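Local atomic coordinates of citryl-spermidine/3,4-dihydroxybenzoyl-citryl-spermidine:spermidine ligase (Bacillus anthracis, PDB entry 3TO3), a protein that catalyses the ATP-dependent condensation of spermidine with citryl-spermidine or its dihydroxybenzoyl derivative during biosynthesis of the siderophore petrobactin. Residues Asp5-Lys10 with Phe185-Lys190; Ile87-Asp92 with Val100-Glu105; Lys239-Ile244 with Gly267-Gly272; Phe522-Ala525 with Glu529-Glu532. All coordinates share one frame; numbering follows the deposited sequence.

Interaction 1: Asp5-Lys10 with Phe185-Lys190; sequences DMYHTK and FMRPIK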
# COMPACT_ATOMS: atom_id res chain seq x y z
N ASP B 5 13.96 -16.92 10.31
CA ASP B 5 14.27 -16.97 11.74
C ASP B 5 13.11 -17.32 12.69
O ASP B 5 12.01 -17.67 12.25
CB ASP B 5 14.91 -15.66 12.20
CG ASP B 5 13.90 -14.50 12.28
OD1 ASP B 5 14.38 -13.38 12.55
OD2 ASP B 5 12.66 -14.72 12.08
N MSE B 6 13.39 -17.22 13.98
CA MSE B 6 12.43 -17.52 15.05
C MSE B 6 11.17 -16.65 15.05
O MSE B 6 10.13 -17.07 15.57
CB MSE B 6 13.12 -17.39 16.40
CG MSE B 6 12.85 -16.06 17.08
SE MSE B 6 13.73 -15.84 18.82
CE MSE B 6 12.61 -14.42 19.54
N TYR B 7 11.24 -15.44 14.49
CA TYR B 7 10.04 -14.61 14.37
C TYR B 7 9.13 -15.18 13.29
O TYR B 7 7.89 -15.20 13.44
CB TYR B 7 10.39 -13.14 14.12
CG TYR B 7 10.90 -12.49 15.38
CD1 TYR B 7 12.27 -12.33 15.61
CD2 TYR B 7 10.03 -12.08 16.38
CE1 TYR B 7 12.75 -11.75 16.78
CE2 TYR B 7 10.49 -11.50 17.56
CZ TYR B 7 11.85 -11.34 17.75
OH TYR B 7 12.29 -10.76 18.93
N HIS B 8 9.76 -15.70 12.23
CA HIS B 8 9.02 -16.39 11.19
C HIS B 8 8.31 -17.61 11.79
O HIS B 8 7.10 -17.80 11.61
CB HIS B 8 9.96 -16.80 10.06
CG HIS B 8 9.30 -17.60 8.98
ND1 HIS B 8 9.54 -18.94 8.80
CD2 HIS B 8 8.41 -17.24 8.03
CE1 HIS B 8 8.84 -19.38 7.77
NE2 HIS B 8 8.13 -18.37 7.29
N THR B 9 9.05 -18.41 12.54
CA THR B 9 8.48 -19.58 13.18
C THR B 9 7.28 -19.27 14.08
O THR B 9 6.30 -20.02 14.07
CB THR B 9 9.56 -20.32 13.96
OG1 THR B 9 10.59 -20.66 13.04
CG2 THR B 9 9.01 -21.59 14.63
N LYS B 10 7.35 -18.16 14.81
CA LYS B 10 6.25 -17.73 15.68
C LYS B 10 4.99 -17.43 14.91
O LYS B 10 3.89 -17.87 15.29
CB LYS B 10 6.63 -16.47 16.48
CG LYS B 10 7.60 -16.70 17.62
CD LYS B 10 7.80 -15.41 18.41
CE LYS B 10 8.81 -15.59 19.54
NZ LYS B 10 8.27 -16.48 20.60
N PHE B 185 3.94 -5.88 22.04
CA PHE B 185 5.27 -6.46 22.20
C PHE B 185 6.24 -5.64 23.03
O PHE B 185 7.32 -6.12 23.39
CB PHE B 185 5.82 -6.89 20.85
CG PHE B 185 4.83 -7.65 20.04
CD1 PHE B 185 4.15 -7.04 18.99
CD2 PHE B 185 4.48 -8.95 20.39
CE1 PHE B 185 3.20 -7.73 18.26
CE2 PHE B 185 3.54 -9.65 19.67
CZ PHE B 185 2.90 -9.02 18.58
N MSE B 186 5.83 -4.42 23.37
CA MSE B 186 6.52 -3.57 24.36
C MSE B 186 7.99 -3.42 24.04
O MSE B 186 8.82 -3.52 24.93
CB MSE B 186 6.40 -4.16 25.75
CG MSE B 186 5.02 -4.07 26.34
SE MSE B 186 5.06 -4.64 28.20
CE MSE B 186 5.23 -6.56 27.92
N ARG B 187 8.29 -3.22 22.78
CA ARG B 187 9.67 -3.10 22.34
C ARG B 187 10.12 -1.66 22.53
O ARG B 187 9.39 -0.75 22.17
CB ARG B 187 9.79 -3.51 20.88
CG ARG B 187 9.77 -5.01 20.66
CD ARG B 187 11.13 -5.60 20.89
NE ARG B 187 11.14 -7.05 20.68
CZ ARG B 187 10.85 -7.94 21.63
NH1 ARG B 187 10.54 -7.53 22.85
NH2 ARG B 187 10.88 -9.24 21.35
N PRO B 188 11.29 -1.46 23.13
CA PRO B 188 11.81 -0.11 23.30
C PRO B 188 12.25 0.45 21.97
O PRO B 188 12.83 -0.29 21.19
CB PRO B 188 13.03 -0.31 24.20
CG PRO B 188 12.81 -1.67 24.84
CD PRO B 188 12.12 -2.47 23.80
N ILE B 189 11.98 1.73 21.70
CA ILE B 189 12.42 2.32 20.44
C ILE B 189 12.91 3.75 20.65
O ILE B 189 12.59 4.39 21.66
CB ILE B 189 11.32 2.29 19.37
CG1 ILE B 189 10.40 3.50 19.49
CG2 ILE B 189 10.49 1.01 19.49
CD1 ILE B 189 8.96 3.22 19.05
N LYS B 190 13.71 4.22 19.70
CA LYS B 190 14.31 5.55 19.76
C LYS B 190 13.55 6.41 18.81
O LYS B 190 13.23 5.97 17.72
CB LYS B 190 15.74 5.52 19.24
CG LYS B 190 16.64 4.59 19.95
CD LYS B 190 16.86 5.05 21.33
CE LYS B 190 18.25 4.68 21.78
NZ LYS B 190 18.37 5.01 23.21
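Arg187 and Tyr7 alone make the contact between the loop 185-190 and the N-terminal helix 6-15. Phe185, early in the loop, keeps to its own side, its ring edge-to-face with Phe179 of helix 175-181; Tyr7 meets the same Phe179, so that helix lies against both partners. Arg187 then reaches over. A bend at its second torsion (chi2 -83°) swings the guanidinium toward the phenol, and NH2 donates to Tyr7 OH at 3.2 Å in a fairly straight bond (154° at the hydrogen). The hydroxyl sits near the guanidinium plane, at its edge, and NH2 lies near the plane of the tyrosine ring, yet the two flat groups are turned 79° against each other: they meet edge to edge without stacking. Further on, Lys190 bonds to Asp277 and the carbonyl of Ala275. On the helix side Asp5 is the N-cap: its OD2 accepts from His8 N at 3.1 Å and weakly from Tyr7 N, and also bridges to Arg176. Only 57 Å² is buried between the segments, so one bond from a cationic donor to a phenol hydroxyl carries this light surface joint; the nearby charge probably polarises the hydroxyl.

Interaction 2: Ile87-Asp92 with Val100-Glu105; sequences IVRVQD and VAQFLE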
# COMPACT_ATOMS: atom_id res chain seq x y z
N ILE B 87 -21.31 -18.53 13.67
CA ILE B 87 -22.01 -18.21 12.46
C ILE B 87 -21.86 -19.31 11.42
O ILE B 87 -20.74 -19.62 10.97
CB ILE B 87 -21.57 -16.84 11.94
CG1 ILE B 87 -22.08 -15.76 12.91
CG2 ILE B 87 -22.10 -16.61 10.52
CD1 ILE B 87 -21.10 -14.77 13.22
N VAL B 88 -22.99 -19.91 11.07
CA VAL B 88 -23.05 -21.12 10.26
C VAL B 88 -23.61 -20.85 8.87
O VAL B 88 -24.65 -20.17 8.72
CB VAL B 88 -23.95 -22.18 10.92
CG1 VAL B 88 -24.00 -23.43 10.09
CG2 VAL B 88 -23.44 -22.48 12.32
N ARG B 89 -22.93 -21.37 7.86
CA ARG B 89 -23.39 -21.26 6.49
C ARG B 89 -24.24 -22.47 6.11
O ARG B 89 -23.78 -23.61 6.15
CB ARG B 89 -22.20 -21.16 5.55
CG ARG B 89 -22.56 -20.97 4.07
CD ARG B 89 -21.29 -20.87 3.28
NE ARG B 89 -21.45 -20.52 1.87
CZ ARG B 89 -21.66 -21.40 0.90
NH1 ARG B 89 -21.79 -22.70 1.17
NH2 ARG B 89 -21.76 -20.98 -0.36
N VAL B 90 -25.48 -22.21 5.73
CA VAL B 90 -26.39 -23.29 5.34
C VAL B 90 -26.73 -23.29 3.86
O VAL B 90 -27.37 -22.36 3.35
CB VAL B 90 -27.70 -23.19 6.10
CG1 VAL B 90 -28.57 -24.41 5.81
CG2 VAL B 90 -27.40 -23.05 7.58
N GLN B 91 -26.26 -24.31 3.14
CA GLN B 91 -26.74 -24.54 1.80
C GLN B 91 -27.23 -25.97 1.64
O GLN B 91 -28.43 -26.25 1.68
CB GLN B 91 -25.61 -24.26 0.82
CG GLN B 91 -25.98 -24.45 -0.63
CD GLN B 91 -24.97 -23.79 -1.53
OE1 GLN B 91 -23.81 -24.23 -1.61
NE2 GLN B 91 -25.38 -22.70 -2.17
N ASP B 92 -26.30 -26.89 1.48
CA ASP B 92 -26.67 -28.28 1.43
C ASP B 92 -26.56 -28.79 2.86
O ASP B 92 -27.55 -29.20 3.45
CB ASP B 92 -25.81 -29.07 0.45
CG ASP B 92 -26.32 -28.96 -0.99
OD1 ASP B 92 -27.45 -28.45 -1.19
OD2 ASP B 92 -25.60 -29.40 -1.92
N VAL B 100 -14.03 -14.94 6.04
CA VAL B 100 -14.72 -13.68 6.22
C VAL B 100 -14.99 -13.07 4.83
O VAL B 100 -16.05 -12.50 4.59
CB VAL B 100 -13.95 -12.73 7.17
CG1 VAL B 100 -12.74 -12.14 6.50
CG2 VAL B 100 -14.84 -11.62 7.63
N ALA B 101 -14.07 -13.24 3.88
CA ALA B 101 -14.30 -12.73 2.54
C ALA B 101 -15.54 -13.35 1.90
O ALA B 101 -16.35 -12.64 1.28
CB ALA B 101 -13.05 -12.93 1.63
N GLN B 102 -15.69 -14.67 2.03
CA GLN B 102 -16.83 -15.37 1.45
C GLN B 102 -18.15 -14.92 2.10
O GLN B 102 -19.15 -14.67 1.39
CB GLN B 102 -16.67 -16.90 1.55
CG GLN B 102 -17.65 -17.69 0.69
CD GLN B 102 -17.66 -19.18 0.98
OE1 GLN B 102 -16.81 -19.70 1.72
NE2 GLN B 102 -18.63 -19.90 0.38
N PHE B 103 -18.16 -14.85 3.43
CA PHE B 103 -19.33 -14.37 4.13
C PHE B 103 -19.72 -13.01 3.53
O PHE B 103 -20.84 -12.82 3.07
CB PHE B 103 -19.10 -14.28 5.66
CG PHE B 103 -20.21 -13.56 6.39
CD1 PHE B 103 -21.43 -14.18 6.60
CD2 PHE B 103 -20.04 -12.25 6.83
CE1 PHE B 103 -22.47 -13.52 7.26
CE2 PHE B 103 -21.08 -11.58 7.47
CZ PHE B 103 -22.30 -12.22 7.68
N LEU B 104 -18.79 -12.06 3.50
CA LEU B 104 -19.13 -10.72 2.99
C LEU B 104 -19.49 -10.73 1.50
O LEU B 104 -20.42 -10.03 1.08
CB LEU B 104 -18.04 -9.69 3.32
CG LEU B 104 -17.97 -9.26 4.79
CD1 LEU B 104 -16.91 -8.19 5.01
CD2 LEU B 104 -19.30 -8.70 5.24
N GLU B 105 -18.78 -11.50 0.70
CA GLU B 105 -19.13 -11.56 -0.73
C GLU B 105 -20.54 -12.09 -0.95
O GLU B 105 -21.28 -11.56 -1.77
CB GLU B 105 -18.10 -12.37 -1.53
CG GLU B 105 -16.85 -11.59 -1.87
CD GLU B 105 -15.65 -12.47 -2.16
OE1 GLU B 105 -15.79 -13.72 -2.13
OE2 GLU B 105 -14.56 -11.89 -2.39
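Arg89 and Gln102 bring their polar ends together at the surface, where strand 88-90 faces the first turns of helix 100-110. Ile87, just before the strand, points toward the helix and approaches Phe103 loosely, its CG2 4.5 Å from Phe103 CE1; both side chains also rest on Val32 of helix 18-37. Arg89 follows, two residues on and on the same side. Its chain is extended from CG to NE, with CG opposite the backbone N (chi1 -177°), and it crosses Gln102 at about a right angle. Gln102 NE2 lies over one face of the guanidinium, 3.2 Å from Arg89 NE, the guanidinium and amide planes being 46° apart. Both atoms are donors and do not bond to each other. Glu106, one turn beyond Gln102, reconciles them: OE1 takes Arg89 NE in a salt bridge and OE2 accepts from Gln102 NE2, so the carboxylate gathers both groups. The backbone of Arg89 pairs with Gln95, and the chain passes from the beta hairpin 88-96 through a short link into the helix: an alpha+beta arrangement in which a helix packs beside the antiparallel sheet it follows.

Interaction 3: Lys239-Ile244 with Gly267-Gly272; sequences KQYLFI and GIIYLG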
# COMPACT_ATOMS: atom_id res chain seq x y z
N LYS B 239 19.57 28.78 12.84
CA LYS B 239 18.42 29.59 13.24
C LYS B 239 17.21 29.49 12.30
O LYS B 239 16.14 30.00 12.61
CB LYS B 239 18.83 31.07 13.40
CG LYS B 239 19.96 31.33 14.39
CD LYS B 239 20.18 32.83 14.57
CE LYS B 239 21.61 33.16 14.99
NZ LYS B 239 22.57 33.03 13.85
N GLN B 240 17.37 28.84 11.14
CA GLN B 240 16.27 28.67 10.19
C GLN B 240 15.49 27.37 10.39
O GLN B 240 14.66 27.01 9.54
CB GLN B 240 16.75 28.77 8.74
CG GLN B 240 17.31 30.14 8.35
CD GLN B 240 16.21 31.12 7.98
OE1 GLN B 240 15.58 31.70 8.85
NE2 GLN B 240 15.98 31.29 6.69
N TYR B 241 15.81 26.63 11.45
CA TYR B 241 15.22 25.30 11.65
C TYR B 241 14.52 25.09 12.99
O TYR B 241 14.96 25.60 14.02
CB TYR B 241 16.28 24.21 11.51
CG TYR B 241 16.83 24.11 10.13
CD1 TYR B 241 16.43 23.10 9.28
CD2 TYR B 241 17.75 25.04 9.65
CE1 TYR B 241 16.93 23.00 8.00
CE2 TYR B 241 18.25 24.96 8.37
CZ TYR B 241 17.84 23.92 7.55
OH TYR B 241 18.33 23.81 6.28
N LEU B 242 13.43 24.33 12.95
CA LEU B 242 12.86 23.76 14.17
C LEU B 242 13.29 22.28 14.26
O LEU B 242 13.93 21.77 13.35
CB LEU B 242 11.35 23.91 14.15
CG LEU B 242 10.84 25.37 14.13
CD1 LEU B 242 9.33 25.47 13.84
CD2 LEU B 242 11.15 26.08 15.49
N PHE B 243 12.91 21.61 15.32
CA PHE B 243 13.36 20.24 15.58
C PHE B 243 12.15 19.41 15.87
O PHE B 243 11.34 19.82 16.70
CB PHE B 243 14.33 20.20 16.76
CG PHE B 243 15.59 20.96 16.49
CD1 PHE B 243 15.66 22.34 16.70
CD2 PHE B 243 16.70 20.31 15.97
CE1 PHE B 243 16.84 23.05 16.42
CE2 PHE B 243 17.88 21.02 15.69
CZ PHE B 243 17.95 22.38 15.92
N ILE B 244 12.01 18.28 15.17
CA ILE B 244 10.84 17.42 15.35
C ILE B 244 11.27 15.98 15.53
O ILE B 244 12.08 15.45 14.76
CB ILE B 244 10.00 17.48 14.06
CG1 ILE B 244 9.91 18.93 13.54
CG2 ILE B 244 8.65 16.82 14.25
CD1 ILE B 244 8.90 19.09 12.43
N GLY B 267 15.56 21.16 3.32
CA GLY B 267 14.31 21.46 4.00
C GLY B 267 14.18 20.60 5.25
O GLY B 267 13.54 20.99 6.23
N ILE B 268 14.78 19.40 5.18
CA ILE B 268 14.76 18.42 6.25
C ILE B 268 16.17 17.86 6.43
O ILE B 268 16.86 17.52 5.47
CB ILE B 268 13.84 17.26 5.91
CG1 ILE B 268 12.40 17.61 6.22
CG2 ILE B 268 14.15 16.08 6.75
CD1 ILE B 268 11.50 16.50 5.70
N ILE B 269 16.63 17.78 7.67
CA ILE B 269 17.98 17.28 7.90
C ILE B 269 17.93 16.28 9.03
O ILE B 269 17.38 16.56 10.11
CB ILE B 269 18.96 18.40 8.29
CG1 ILE B 269 18.99 19.51 7.24
CG2 ILE B 269 20.34 17.83 8.52
CD1 ILE B 269 19.77 20.76 7.66
N TYR B 270 18.51 15.11 8.79
CA TYR B 270 18.56 14.06 9.77
C TYR B 270 19.61 14.39 10.82
O TYR B 270 20.75 14.67 10.49
CB TYR B 270 18.86 12.72 9.08
CG TYR B 270 19.26 11.63 10.06
CD1 TYR B 270 18.31 10.91 10.75
CD2 TYR B 270 20.59 11.34 10.29
CE1 TYR B 270 18.69 9.92 11.69
CE2 TYR B 270 20.98 10.36 11.20
CZ TYR B 270 20.03 9.65 11.89
OH TYR B 270 20.43 8.69 12.81
N LEU B 271 19.23 14.34 12.09
CA LEU B 271 20.16 14.59 13.19
C LEU B 271 20.61 13.28 13.87
O LEU B 271 21.80 12.98 13.93
CB LEU B 271 19.59 15.60 14.19
CG LEU B 271 19.19 16.87 13.44
CD1 LEU B 271 18.30 17.80 14.30
CD2 LEU B 271 20.46 17.56 12.96
N GLY B 272 19.67 12.52 14.42
CA GLY B 272 20.01 11.25 15.06
C GLY B 272 18.90 10.70 15.95
O GLY B 272 17.73 11.03 15.77
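Tyr241 and Phe243 each receive one methyl group from segment 267-272. Ile269 CD1 approaches the hydroxyl end of the Tyr241 ring obliquely, 3.6 Å from CE1 and equally near OH, while the carbonyl of Gly267 lies more distantly by the same ring. Leu271 CD1 comes to the edge of the Phe243 ring, close to its plane, 3.4 Å from CD2 and 3.5 Å from CE2. In both pairs the side chains cross at about a right angle. The backbones stay well apart, with Phe243 CA 9.2 Å from Leu271 CA, because strand 192-197 runs between them. These are the outer strands of a three-stranded antiparallel sheet in the order 241-246, 192-197, 268-273, and their side chains meet above the middle strand. Helix 221-232 covers this apolar layer, with Ile231 on Tyr241 and Ile269, Leu224 on Phe243 and Tyr227 on Leu271. His197 meets the Tyr241 ring edge-to-face, and a hydrogen bond to the carbonyl of Lys266 holds its OH end. At the far end Leu271 and Gly272 both face Trp193 in a classic beta bulge.

Interaction 4: Phe522-Ala525 with Glu529-Glu532; sequences FVLA and EWKE. With EDO (1,2-ethanediol), chain H.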
# COMPACT_ATOMS: atom_id res chain seq x y z
N PHE B 522 -22.57 -4.66 29.77
CA PHE B 522 -22.56 -6.00 29.19
C PHE B 522 -21.75 -7.03 29.99
O PHE B 522 -22.16 -8.18 30.13
CB PHE B 522 -22.01 -5.95 27.76
CG PHE B 522 -22.91 -5.25 26.78
CD1 PHE B 522 -24.28 -5.36 26.90
CD2 PHE B 522 -22.38 -4.49 25.76
CE1 PHE B 522 -25.09 -4.72 25.99
CE2 PHE B 522 -23.19 -3.85 24.87
CZ PHE B 522 -24.54 -3.96 24.99
N VAL B 523 -20.58 -6.62 30.46
CA VAL B 523 -19.71 -7.49 31.22
C VAL B 523 -20.36 -7.84 32.56
O VAL B 523 -20.39 -9.00 32.95
CB VAL B 523 -18.33 -6.86 31.43
CG1 VAL B 523 -17.57 -7.63 32.48
CG2 VAL B 523 -17.54 -6.88 30.13
N LEU B 524 -20.94 -6.85 33.21
CA LEU B 524 -21.56 -7.10 34.48
C LEU B 524 -22.74 -8.06 34.33
O LEU B 524 -22.85 -9.01 35.11
CB LEU B 524 -21.97 -5.78 35.16
CG LEU B 524 -20.80 -4.86 35.55
CD1 LEU B 524 -21.33 -3.66 36.29
CD2 LEU B 524 -19.70 -5.58 36.39
N ALA B 525 -23.60 -7.84 33.33
CA ALA B 525 -24.72 -8.76 33.06
C ALA B 525 -24.28 -10.20 32.74
O ALA B 525 -24.81 -11.17 33.30
CB ALA B 525 -25.61 -8.25 31.92
N GLU B 529 -24.35 -11.56 36.30
CA GLU B 529 -25.82 -11.54 36.41
C GLU B 529 -26.33 -10.23 37.00
O GLU B 529 -27.40 -10.19 37.59
CB GLU B 529 -26.35 -12.68 37.29
CG GLU B 529 -25.67 -14.01 37.09
CD GLU B 529 -25.68 -14.44 35.65
OE1 GLU B 529 -26.79 -14.69 35.11
OE2 GLU B 529 -24.59 -14.51 35.04
N TRP B 530 -25.55 -9.17 36.85
CA TRP B 530 -26.05 -7.84 37.17
C TRP B 530 -26.86 -7.39 35.96
O TRP B 530 -26.36 -7.30 34.83
CB TRP B 530 -24.87 -6.90 37.45
CG TRP B 530 -25.28 -5.62 38.03
CD1 TRP B 530 -25.55 -4.45 37.37
CD2 TRP B 530 -25.48 -5.35 39.41
NE1 TRP B 530 -25.90 -3.47 38.26
CE2 TRP B 530 -25.87 -4.00 39.52
CE3 TRP B 530 -25.35 -6.11 40.56
CZ2 TRP B 530 -26.15 -3.41 40.74
CZ3 TRP B 530 -25.63 -5.53 41.77
CH2 TRP B 530 -26.03 -4.19 41.86
N LYS B 531 -28.14 -7.12 36.21
CA LYS B 531 -29.08 -6.81 35.15
C LYS B 531 -28.77 -5.45 34.57
O LYS B 531 -28.36 -4.53 35.29
CB LYS B 531 -30.52 -6.86 35.69
CG LYS B 531 -31.18 -8.26 35.68
CD LYS B 531 -32.49 -8.30 36.50
CE LYS B 531 -33.62 -7.45 35.90
NZ LYS B 531 -34.19 -8.04 34.64
N GLU B 532 -28.98 -5.33 33.26
CA GLU B 532 -28.71 -4.10 32.55
C GLU B 532 -29.61 -2.98 33.05
O GLU B 532 -29.15 -1.85 33.21
CB GLU B 532 -28.84 -4.29 31.04
CG GLU B 532 -27.66 -5.06 30.37
CD GLU B 532 -28.05 -5.56 28.97
OE1 GLU B 532 -28.07 -4.72 28.06
OE2 GLU B 532 -28.40 -6.76 28.78
C1 EDO H . -30.40 -7.48 39.86
O1 EDO H . -30.49 -7.36 38.46
C2 EDO H . -28.99 -7.07 40.26
O2 EDO H . -28.63 -7.88 41.38
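Leu524 and Trp530 meet through backbone and side chain where helix 502-528 ends. Of the hydrogen bonds, Trp530 N donates to Leu524 O at 3.2 Å (156° at the hydrogen), while Glu529 N gives a weaker bond to Ala525 O at 3.1 Å. Glu529 has positive phi (63°), which breaks the helix and turns the chain toward helix 532-547; Lys531 is the N-cap of that helix. Apolar packing comes next. Leu524 CB lies 3.9 Å from Trp530 CB, and Ala525 CB is 4.1 Å from Glu532 CG. The indole leads away from the helix end, since a chi1 of -168° carries it beside its own carbonyl carbon, and settles among Phe535, Ile538 and Ile410. A 1,2-ethanediol, probably from the crystallisation liquor, puts C2 over one indole face, 3.8 Å from Trp530 CE3; its O1 is less surely placed. The charged contact is that of Glu532 with Phe522: OE1 sits at the ring edge, 3.6 Å from CE1. The same carboxylate forms a salt bridge with Arg75 and a hydrogen bond with Thr77. Its negative oxygen thus faces the rim of the aromatic ring, probably a mildly favourable electrostatic match, while Arg75 probably supplies the main charge compensation and keeps Glu532 ionised.

How the interactions relate
From the N terminus, interaction 1 closes the longest loop, tying helix 6-15 to the segment before strand 192-197, 175 residues later. Interaction 2 falls wholly within that span and closes a short loop through a beta hairpin, joining the N-terminal antiparallel sheet to helix 100-110. Interactions 3 and 4 follow in series, and no two loops cross. Interaction 3 spans the outer strands of a three-stranded sheet; its nearest atoms are about 7 Å from those of interaction 1. Interaction 4 links two successive helices in the FhuF-like part, on the opposite side of the chain's centre from interaction 3, their centres about 54 Å apart.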